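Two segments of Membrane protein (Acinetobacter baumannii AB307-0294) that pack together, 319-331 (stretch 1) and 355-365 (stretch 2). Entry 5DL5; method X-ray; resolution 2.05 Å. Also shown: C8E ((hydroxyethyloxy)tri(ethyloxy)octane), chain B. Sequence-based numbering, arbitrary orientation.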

# COMPACT_ATOMS: atom_id res chain seq x y z
N PRO A 319 -9.32 6.17 -2.89
CA PRO A 319 -10.47 5.24 -2.57
C PRO A 319 -10.80 4.25 -3.68
O PRO A 319 -11.30 3.18 -3.46
N ASN A 320 -10.53 4.57 -4.93
CA ASN A 320 -10.99 3.70 -6.05
C ASN A 320 -9.82 2.82 -6.44
O ASN A 320 -9.17 2.98 -7.51
N SER A 321 -9.64 1.81 -5.60
CA SER A 321 -8.43 1.02 -5.58
C SER A 321 -8.74 -0.33 -4.96
O SER A 321 -8.93 -0.41 -3.75
N TYR A 322 -8.84 -1.34 -5.79
CA TYR A 322 -9.13 -2.73 -5.37
C TYR A 322 -8.19 -3.62 -6.16
O TYR A 322 -7.02 -3.52 -5.95
N MET A 323 -8.63 -4.41 -7.13
CA MET A 323 -7.64 -5.12 -7.94
C MET A 323 -7.08 -4.08 -8.92
O MET A 323 -5.90 -3.91 -9.01
N SER A 324 -7.94 -3.35 -9.66
CA SER A 324 -7.46 -2.21 -10.43
C SER A 324 -7.39 -0.99 -9.58
O SER A 324 -8.19 -0.81 -8.66
N ASP A 325 -6.45 -0.11 -9.88
CA ASP A 325 -6.32 1.14 -9.14
C ASP A 325 -6.89 2.34 -9.86
O ASP A 325 -6.78 3.47 -9.32
N PHE A 326 -7.45 2.18 -11.04
CA PHE A 326 -8.19 3.35 -11.70
C PHE A 326 -7.25 4.55 -11.87
O PHE A 326 -7.54 5.67 -11.57
N ILE A 327 -6.12 4.21 -12.49
CA ILE A 327 -4.91 5.08 -12.57
C ILE A 327 -4.47 5.26 -13.97
O ILE A 327 -3.41 5.78 -14.20
N GLY A 328 -5.27 4.94 -14.94
CA GLY A 328 -4.96 5.20 -16.33
C GLY A 328 -4.90 6.70 -16.67
O GLY A 328 -5.42 7.59 -15.97
N ASN A 329 -4.22 6.91 -17.76
CA ASN A 329 -3.95 8.21 -18.31
C ASN A 329 -5.33 8.91 -18.64
O ASN A 329 -6.10 8.34 -19.36
N HIS A 330 -5.60 10.07 -17.98
CA HIS A 330 -6.91 10.83 -18.10
C HIS A 330 -8.08 10.10 -17.52
O HIS A 330 -9.18 10.51 -17.74
N GLU A 331 -7.87 8.96 -16.78
CA GLU A 331 -8.99 8.16 -16.37
C GLU A 331 -9.81 8.86 -15.30
O GLU A 331 -9.30 9.35 -14.28
N THR A 355 -19.09 -4.61 -0.14
CA THR A 355 -19.35 -4.83 -1.59
C THR A 355 -19.14 -3.45 -2.23
O THR A 355 -19.48 -2.43 -1.63
N ALA A 356 -18.59 -3.43 -3.43
CA ALA A 356 -18.36 -2.21 -4.12
C ALA A 356 -18.39 -2.42 -5.63
O ALA A 356 -18.14 -3.54 -6.15
N PHE A 357 -18.73 -1.35 -6.32
CA PHE A 357 -18.72 -1.28 -7.77
C PHE A 357 -17.98 0.01 -8.19
O PHE A 357 -18.28 1.01 -7.61
N VAL A 358 -16.97 -0.11 -9.06
CA VAL A 358 -16.19 1.00 -9.54
C VAL A 358 -16.16 0.95 -11.08
O VAL A 358 -16.01 -0.14 -11.68
N TYR A 359 -16.43 2.12 -11.69
CA TYR A 359 -16.52 2.22 -13.17
C TYR A 359 -15.56 3.31 -13.55
O TYR A 359 -15.67 4.47 -13.01
N GLY A 360 -14.73 3.03 -14.55
CA GLY A 360 -13.66 3.94 -14.98
C GLY A 360 -13.80 4.18 -16.45
O GLY A 360 -14.14 3.25 -17.17
N TRP A 361 -13.46 5.41 -16.92
CA TRP A 361 -13.61 5.71 -18.33
C TRP A 361 -12.68 6.80 -18.77
O TRP A 361 -12.00 7.38 -17.93
N ASP A 362 -12.73 7.19 -20.04
CA ASP A 362 -11.82 8.28 -20.52
C ASP A 362 -10.31 7.86 -20.44
O ASP A 362 -9.42 8.71 -20.35
N ILE A 363 -10.04 6.59 -20.48
CA ILE A 363 -8.65 6.14 -20.37
C ILE A 363 -8.04 6.24 -21.76
O ILE A 363 -8.61 5.73 -22.79
N LYS A 364 -6.91 6.98 -21.79
CA LYS A 364 -6.10 7.12 -23.00
C LYS A 364 -5.08 6.02 -23.12
O LYS A 364 -4.30 5.86 -22.23
N VAL A 365 -5.06 5.33 -24.23
CA VAL A 365 -4.08 4.28 -24.47
C VAL A 365 -3.43 4.73 -25.75
O VAL A 365 -4.10 5.00 -26.80

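Stretch 2 is a strand and stretch 1 an irregular loop laid against it; together they bury 627 Å². Along the strand the CA-to-CB bonds of Ala356 and Val358 point toward the loop, while those of Thr355, Phe357 and Tyr359 point away.

Val358 is the main bump. With chi1 t (-172°), its CG1 lies over one face of the Phe326 ring, 3.4 Å from the ring centroid and 10° off the normal, a CH-pi contact. Its CG2 lies 3.8 Å from CE2 of Tyr322, and CG1 is 4.0 Å from CB of Asn320, so three loop residues form the hollow that receives it. Tyr322 and Phe326 both use chi1 m and point toward the strand; the former also reaches Ala356, its OH 3.7 Å from Ale356 CB.

Gly360 supplies the complementary hollow. Its N approaches the edge of the Phe326 ring (3.8 Å to CE2), and its CA lies 3.4 Å from Glu331 OE2. An ideal CB built on Gly360 would fall 2.1 Å from Glu331 OE2 and 2.9 Å from Phe326 CD2, clashing with both. Glu331, extended (t, t), lays CG 3.5 Å from Ile363 CG1, while its OE1 accepts a hydrogen bond from Gly328 N (2.9 Å). Gly328 is similarly constrained: an ideal CB would sit 3.0 Å from Ile363 CG2.

The type II turn from Gly328 to Glu331 presents Asn329 O to Lys364 N, the single hydrogen bond across the stretches (2.9 Å, 179°). The side chain of the same Lys364 (chi1 m, then t throughout) places CE 3.5 Å from the His330 ring centroid, 5° off the normal. His330 ND1 donates to Asn329 OD1 (2.9 Å), tying the ring to its neighbour.

The detergent C8E donates from O21 to Tyr322 O (2.9 Å), contacting that residue's backbone.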

# COMPACT_ATOMS: atom_id res chain seq x y z
CB PRO A 319 -11.64 6.25 -2.39
CG PRO A 319 -11.35 7.43 -3.27
CD PRO A 319 -9.81 7.57 -3.09
CB ASN A 320 -11.50 4.43 -7.24
CG ASN A 320 -12.77 5.24 -6.94
OD1 ASN A 320 -13.31 5.21 -5.84
ND2 ASN A 320 -13.21 6.01 -7.93
CB SER A 321 -7.34 1.67 -4.69
OG SER A 321 -6.10 0.93 -4.91
CB TYR A 322 -10.64 -3.12 -5.57
CG TYR A 322 -11.59 -2.32 -4.66
CD1 TYR A 322 -11.75 -2.68 -3.30
CD2 TYR A 322 -12.24 -1.16 -5.12
CE1 TYR A 322 -12.52 -1.91 -2.43
CE2 TYR A 322 -13.02 -0.39 -4.28
CZ TYR A 322 -13.24 -0.82 -2.96
OH TYR A 322 -14.06 -0.10 -2.14
CB MET A 323 -8.20 -6.31 -8.68
CG MET A 323 -7.09 -6.88 -9.58
SD MET A 323 -7.70 -8.22 -10.57
CE MET A 323 -8.75 -7.40 -11.73
CB SER A 324 -8.42 -1.91 -11.64
OG SER A 324 -8.08 -0.69 -12.22
CB ASP A 325 -4.89 1.40 -8.86
CG ASP A 325 -4.32 0.42 -7.81
OD1 ASP A 325 -4.95 0.18 -6.77
OD2 ASP A 325 -3.22 -0.01 -8.04
CB PHE A 326 -9.54 3.67 -11.01
CG PHE A 326 -10.51 2.47 -11.08
CD1 PHE A 326 -10.42 1.41 -10.18
CD2 PHE A 326 -11.43 2.35 -12.12
CE1 PHE A 326 -11.23 0.25 -10.32
CE2 PHE A 326 -12.29 1.23 -12.27
CZ PHE A 326 -12.12 0.14 -11.40
CB ILE A 327 -3.69 4.46 -11.79
CG1 ILE A 327 -3.41 3.01 -12.28
CG2 ILE A 327 -3.84 4.72 -10.31
CD1 ILE A 327 -2.14 2.37 -11.69
CB ASN A 329 -3.05 8.08 -19.49
CG ASN A 329 -2.65 9.43 -20.14
OD1 ASN A 329 -3.44 10.37 -20.25
ND2 ASN A 329 -1.51 9.43 -20.73
CB HIS A 330 -7.20 11.22 -19.57
CG HIS A 330 -6.53 12.48 -19.99
ND1 HIS A 330 -5.14 12.65 -19.95
CD2 HIS A 330 -7.05 13.68 -20.37
CE1 HIS A 330 -4.83 13.89 -20.34
NE2 HIS A 330 -5.97 14.54 -20.58
CB GLU A 331 -8.51 6.79 -15.82
CG GLU A 331 -9.66 5.87 -15.49
CD GLU A 331 -9.28 4.48 -15.07
OE1 GLU A 331 -8.08 4.22 -14.94
OE2 GLU A 331 -10.23 3.69 -14.83
CB THR A 355 -20.70 -5.54 -1.86
OG1 THR A 355 -20.77 -5.96 -3.23
CG2 THR A 355 -21.88 -4.64 -1.64
CB ALA A 356 -16.98 -1.64 -3.71
CB PHE A 357 -20.10 -1.27 -8.32
CG PHE A 357 -20.14 -1.09 -9.79
CD1 PHE A 357 -19.79 -2.14 -10.63
CD2 PHE A 357 -20.50 0.14 -10.37
CE1 PHE A 357 -19.78 -2.00 -12.01
CE2 PHE A 357 -20.53 0.28 -11.77
CZ PHE A 357 -20.15 -0.79 -12.57
CB VAL A 358 -14.71 0.98 -9.04
CG1 VAL A 358 -14.06 2.31 -9.44
CG2 VAL A 358 -14.70 0.73 -7.53
CB TYR A 359 -17.98 2.55 -13.57
CG TYR A 359 -18.14 2.68 -15.04
CD1 TYR A 359 -18.07 1.55 -15.90
CD2 TYR A 359 -18.34 3.92 -15.60
CE1 TYR A 359 -18.16 1.70 -17.29
CE2 TYR A 359 -18.43 4.10 -16.95
CZ TYR A 359 -18.33 3.02 -17.81
OH TYR A 359 -18.47 3.32 -19.15
CB TRP A 361 -15.10 6.10 -18.60
CG TRP A 361 -15.56 7.39 -18.07
CD1 TRP A 361 -15.56 8.61 -18.75
CD2 TRP A 361 -16.03 7.68 -16.73
NE1 TRP A 361 -16.01 9.61 -17.91
CE2 TRP A 361 -16.29 9.05 -16.67
CE3 TRP A 361 -16.21 6.92 -15.55
CZ2 TRP A 361 -16.83 9.65 -15.52
CZ3 TRP A 361 -16.73 7.58 -14.37
CH2 TRP A 361 -16.98 8.90 -14.38
CB ASP A 362 -11.99 9.59 -19.74
CG ASP A 362 -13.08 10.57 -20.37
OD1 ASP A 362 -13.70 10.25 -21.40
OD2 ASP A 362 -13.21 11.63 -19.75
CB ILE A 363 -8.55 4.68 -19.96
CG1 ILE A 363 -9.19 4.45 -18.63
CG2 ILE A 363 -7.05 4.27 -20.00
CD1 ILE A 363 -9.53 2.97 -18.43
CB LYS A 364 -5.29 8.42 -23.04
CG LYS A 364 -6.07 9.69 -23.28
CD LYS A 364 -5.13 10.80 -23.69
CE LYS A 364 -5.84 12.15 -23.54
NZ LYS A 364 -4.99 13.31 -24.02
CB VAL A 365 -4.75 2.93 -24.74
CG1 VAL A 365 -3.68 1.90 -25.05
CG2 VAL A 365 -5.64 2.47 -23.57
C6 C8E B . 6.64 -10.49 -11.90
C7 C8E B . 5.35 -11.24 -11.47
C8 C8E B . 4.22 -11.33 -12.53
O9 C8E B . 2.85 -11.29 -11.98
C10 C8E B . 2.19 -10.18 -12.59
C11 C8E B . 2.50 -8.89 -11.80
O12 C8E B . 1.54 -7.89 -12.04
C13 C8E B . 0.19 -8.17 -11.62
C14 C8E B . -0.07 -7.61 -10.25
O15 C8E B . -1.25 -6.82 -10.15
C16 C8E B . -1.42 -5.70 -11.04
C17 C8E B . -2.19 -4.67 -10.21
O18 C8E B . -2.98 -5.44 -9.25
C19 C8E B . -3.11 -4.84 -7.96
C20 C8E B . -4.07 -5.68 -7.13
O21 C8E B . -4.57 -5.12 -5.89